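Long-range contact in metallo-beta-lactamase (Chryseobacterium indologenes, PDB 3L6N), which hydrolyses the beta-lactam ring of penicillins, cephalosporins and carbapenems with the help of two zinc ions, conferring resistance to these antibiotics: residues A[34-45]-A[146-155]. Sequence-based numbering, arbitrary orientation.
Sequences MYLVTKKGVVLF and VWFPKYNVLD
The ring of Phe148 stands edge-on against one face of Phe45, a T-shaped pair with planes at 88° and centroids 5.0 Å apart. The far rim of Phe148 does the touching, CZ and CE2 both lying 3.6 Å from Phe45 CE1. Leu36 CD2 meets the same edge at Phe148 CE2, near the ring plane, while Met34 SD comes in obliquely, 4.0 Å from Phe148 CE1, as a Met-aromatic contact. Val146 crosses Phe45 at about a right angle, Val146 CG1 lying 3.8 Å from Phe45 CE2. Two beta hairpins face each other here, one from each sheet of the alpha-beta/beta-alpha sandwich that defines the metallo-beta-lactamase fold, and these buried side chains fill the interface between the sheets. Phe130, on strand 128-133 beside strand 145-148, adds its own edge-to-face contact with Phe45. Met34 is bent at its last torsion (chi3 80°), which carries CE to Val153 CG1 at 3.9 Å, while SD packs 3.6 Å from Asp155 CB, the two side chains running alongside in opposite senses. Toward the turn of the second hairpin, where Asn152 and Val153 form a G1 bulge opposite Phe148, Leu36 CD1 rests 3.8 Å from Tyr151 OH, a hydroxyl anchored by a hydrogen bond to Glu128.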
# COMPACT_ATOMS: atom_id res chain seq x y z
N MET A 34 3.25 -4.06 0.85
CA MET A 34 3.18 -5.23 1.72
C MET A 34 2.70 -6.44 0.94
O MET A 34 2.05 -6.31 -0.10
CB MET A 34 2.25 -4.97 2.91
CG MET A 34 2.67 -3.78 3.73
SD MET A 34 1.85 -3.67 5.33
CE MET A 34 2.79 -4.86 6.30
N TYR A 35 3.02 -7.62 1.45
CA TYR A 35 2.30 -8.80 1.02
C TYR A 35 1.99 -9.75 2.16
O TYR A 35 2.68 -9.76 3.17
CB TYR A 35 2.99 -9.51 -0.16
CG TYR A 35 4.27 -10.29 0.10
CD1 TYR A 35 4.25 -11.54 0.73
CD2 TYR A 35 5.50 -9.81 -0.37
CE1 TYR A 35 5.44 -12.29 0.92
CE2 TYR A 35 6.68 -10.53 -0.18
CZ TYR A 35 6.65 -11.76 0.45
OH TYR A 35 7.82 -12.47 0.61
N LEU A 36 0.93 -10.53 2.01
CA LEU A 36 0.48 -11.42 3.08
C LEU A 36 0.39 -12.84 2.55
O LEU A 36 -0.32 -13.10 1.59
CB LEU A 36 -0.88 -10.94 3.60
CG LEU A 36 -1.55 -11.74 4.73
CD1 LEU A 36 -0.73 -11.75 6.00
CD2 LEU A 36 -2.94 -11.14 4.99
N VAL A 37 1.15 -13.75 3.18
CA VAL A 37 1.12 -15.16 2.79
C VAL A 37 -0.12 -15.78 3.43
O VAL A 37 -0.37 -15.55 4.60
CB VAL A 37 2.35 -15.90 3.30
CG1 VAL A 37 2.28 -17.36 2.92
CG2 VAL A 37 3.62 -15.27 2.70
N THR A 38 -0.90 -16.50 2.63
CA THR A 38 -2.08 -17.21 3.15
C THR A 38 -2.01 -18.65 2.69
O THR A 38 -1.22 -18.99 1.82
CB THR A 38 -3.43 -16.57 2.67
OG1 THR A 38 -3.85 -17.16 1.43
CG2 THR A 38 -3.33 -15.04 2.53
N LYS A 39 -2.86 -19.50 3.26
CA LYS A 39 -2.91 -20.91 2.84
C LYS A 39 -3.33 -21.12 1.38
O LYS A 39 -3.07 -22.18 0.81
CB LYS A 39 -3.86 -21.69 3.77
CG LYS A 39 -3.35 -21.87 5.17
CD LYS A 39 -4.40 -22.60 6.01
CE LYS A 39 -3.77 -23.39 7.14
NZ LYS A 39 -3.19 -22.53 8.20
N LYS A 40 -3.95 -20.10 0.78
CA LYS A 40 -4.42 -20.19 -0.60
C LYS A 40 -3.63 -19.30 -1.56
O LYS A 40 -4.05 -19.09 -2.71
CB LYS A 40 -5.92 -19.87 -0.68
CG LYS A 40 -6.81 -20.89 0.00
CD LYS A 40 -6.94 -22.17 -0.83
CE LYS A 40 -7.43 -23.35 0.02
NZ LYS A 40 -8.75 -23.08 0.67
N GLY A 41 -2.48 -18.82 -1.11
CA GLY A 41 -1.65 -17.99 -1.98
C GLY A 41 -1.34 -16.64 -1.35
O GLY A 41 -1.72 -16.37 -0.22
N VAL A 42 -0.63 -15.81 -2.10
CA VAL A 42 -0.14 -14.54 -1.55
C VAL A 42 -0.98 -13.36 -2.01
O VAL A 42 -1.36 -13.27 -3.18
CB VAL A 42 1.35 -14.36 -1.92
CG1 VAL A 42 1.89 -13.02 -1.45
CG2 VAL A 42 2.17 -15.49 -1.32
N VAL A 43 -1.27 -12.46 -1.08
CA VAL A 43 -2.03 -11.24 -1.39
C VAL A 43 -1.05 -10.06 -1.40
O VAL A 43 -0.35 -9.85 -0.42
CB VAL A 43 -3.10 -10.98 -0.31
CG1 VAL A 43 -3.88 -9.72 -0.63
CG2 VAL A 43 -4.06 -12.19 -0.21
N LEU A 44 -0.99 -9.32 -2.52
CA LEU A 44 -0.19 -8.09 -2.58
C LEU A 44 -1.02 -6.91 -2.15
O LEU A 44 -2.20 -6.80 -2.53
CB LEU A 44 0.31 -7.79 -4.00
CG LEU A 44 1.18 -8.82 -4.68
CD1 LEU A 44 1.66 -8.22 -6.00
CD2 LEU A 44 2.38 -9.20 -3.81
N PHE A 45 -0.40 -6.02 -1.37
CA PHE A 45 -0.95 -4.72 -1.05
C PHE A 45 -0.07 -3.67 -1.69
O PHE A 45 1.00 -3.34 -1.16
CB PHE A 45 -1.09 -4.53 0.46
CG PHE A 45 -2.04 -5.51 1.07
CD1 PHE A 45 -1.59 -6.72 1.57
CD2 PHE A 45 -3.41 -5.24 1.10
CE1 PHE A 45 -2.47 -7.65 2.11
CE2 PHE A 45 -4.30 -6.16 1.63
CZ PHE A 45 -3.82 -7.37 2.15
N VAL A 146 -4.83 -0.25 5.36
CA VAL A 146 -5.13 -1.66 5.56
C VAL A 146 -4.72 -2.09 6.96
O VAL A 146 -3.56 -1.95 7.36
CB VAL A 146 -4.44 -2.58 4.50
CG1 VAL A 146 -4.98 -4.00 4.62
CG2 VAL A 146 -4.69 -2.04 3.08
N TRP A 147 -5.71 -2.58 7.71
CA TRP A 147 -5.48 -3.03 9.09
C TRP A 147 -5.38 -4.54 9.14
O TRP A 147 -6.21 -5.24 8.56
CB TRP A 147 -6.64 -2.54 9.97
CG TRP A 147 -6.64 -3.07 11.39
CD1 TRP A 147 -7.63 -3.79 11.99
CD2 TRP A 147 -5.61 -2.90 12.38
NE1 TRP A 147 -7.28 -4.09 13.29
CE2 TRP A 147 -6.05 -3.55 13.56
CE3 TRP A 147 -4.37 -2.25 12.39
CZ2 TRP A 147 -5.28 -3.58 14.73
CZ3 TRP A 147 -3.60 -2.28 13.55
CH2 TRP A 147 -4.07 -2.94 14.71
N PHE A 148 -4.35 -5.04 9.82
CA PHE A 148 -4.10 -6.47 9.97
C PHE A 148 -4.24 -6.85 11.44
O PHE A 148 -3.27 -6.80 12.19
CB PHE A 148 -2.69 -6.80 9.46
CG PHE A 148 -2.49 -6.52 7.99
CD1 PHE A 148 -1.95 -5.30 7.57
CD2 PHE A 148 -2.87 -7.46 7.03
CE1 PHE A 148 -1.77 -5.04 6.20
CE2 PHE A 148 -2.70 -7.20 5.66
CZ PHE A 148 -2.14 -5.99 5.26
N PRO A 149 -5.47 -7.23 11.86
CA PRO A 149 -5.76 -7.36 13.29
C PRO A 149 -4.93 -8.39 14.04
O PRO A 149 -4.59 -8.16 15.21
CB PRO A 149 -7.25 -7.73 13.32
CG PRO A 149 -7.59 -8.22 11.97
CD PRO A 149 -6.66 -7.47 11.03
N LYS A 150 -4.58 -9.49 13.37
CA LYS A 150 -3.76 -10.53 14.00
C LYS A 150 -2.28 -10.17 14.11
O LYS A 150 -1.52 -10.85 14.82
CB LYS A 150 -3.96 -11.87 13.27
CG LYS A 150 -5.43 -12.29 13.09
CD LYS A 150 -6.13 -12.54 14.43
CE LYS A 150 -7.31 -13.48 14.25
NZ LYS A 150 -7.89 -13.92 15.56
N TYR A 151 -1.87 -9.10 13.44
CA TYR A 151 -0.47 -8.65 13.42
C TYR A 151 -0.25 -7.33 14.13
O TYR A 151 0.90 -6.95 14.39
CB TYR A 151 0.02 -8.55 11.96
CG TYR A 151 -0.06 -9.87 11.24
CD1 TYR A 151 -1.22 -10.27 10.57
CD2 TYR A 151 1.03 -10.74 11.25
CE1 TYR A 151 -1.29 -11.49 9.92
CE2 TYR A 151 0.97 -11.96 10.60
CZ TYR A 151 -0.19 -12.33 9.94
OH TYR A 151 -0.24 -13.55 9.31
N ASN A 152 -1.35 -6.63 14.43
CA ASN A 152 -1.32 -5.26 14.96
C ASN A 152 -0.50 -4.31 14.10
O ASN A 152 0.21 -3.44 14.60
CB ASN A 152 -0.86 -5.24 16.43
CG ASN A 152 -1.93 -5.76 17.37
OD1 ASN A 152 -3.14 -5.61 17.12
ND2 ASN A 152 -1.50 -6.37 18.47
N VAL A 153 -0.62 -4.48 12.79
CA VAL A 153 0.10 -3.64 11.84
C VAL A 153 -0.90 -2.89 10.98
O VAL A 153 -1.85 -3.48 10.49
CB VAL A 153 1.03 -4.49 10.93
CG1 VAL A 153 1.59 -3.65 9.78
CG2 VAL A 153 2.17 -5.11 11.74
N LEU A 154 -0.67 -1.59 10.82
CA LEU A 154 -1.47 -0.78 9.91
C LEU A 154 -0.62 -0.40 8.71
O LEU A 154 0.45 0.18 8.87
CB LEU A 154 -1.96 0.50 10.57
CG LEU A 154 -2.90 1.32 9.69
CD1 LEU A 154 -4.28 0.66 9.59
CD2 LEU A 154 -3.02 2.75 10.21
N ASP A 155 -1.11 -0.74 7.52
CA ASP A 155 -0.48 -0.25 6.29
C ASP A 155 -1.07 1.12 6.04
O ASP A 155 -2.21 1.24 5.60
CB ASP A 155 -0.78 -1.20 5.13
CG ASP A 155 -0.06 -0.82 3.84
OD1 ASP A 155 0.65 0.21 3.82
OD2 ASP A 155 -0.24 -1.56 2.85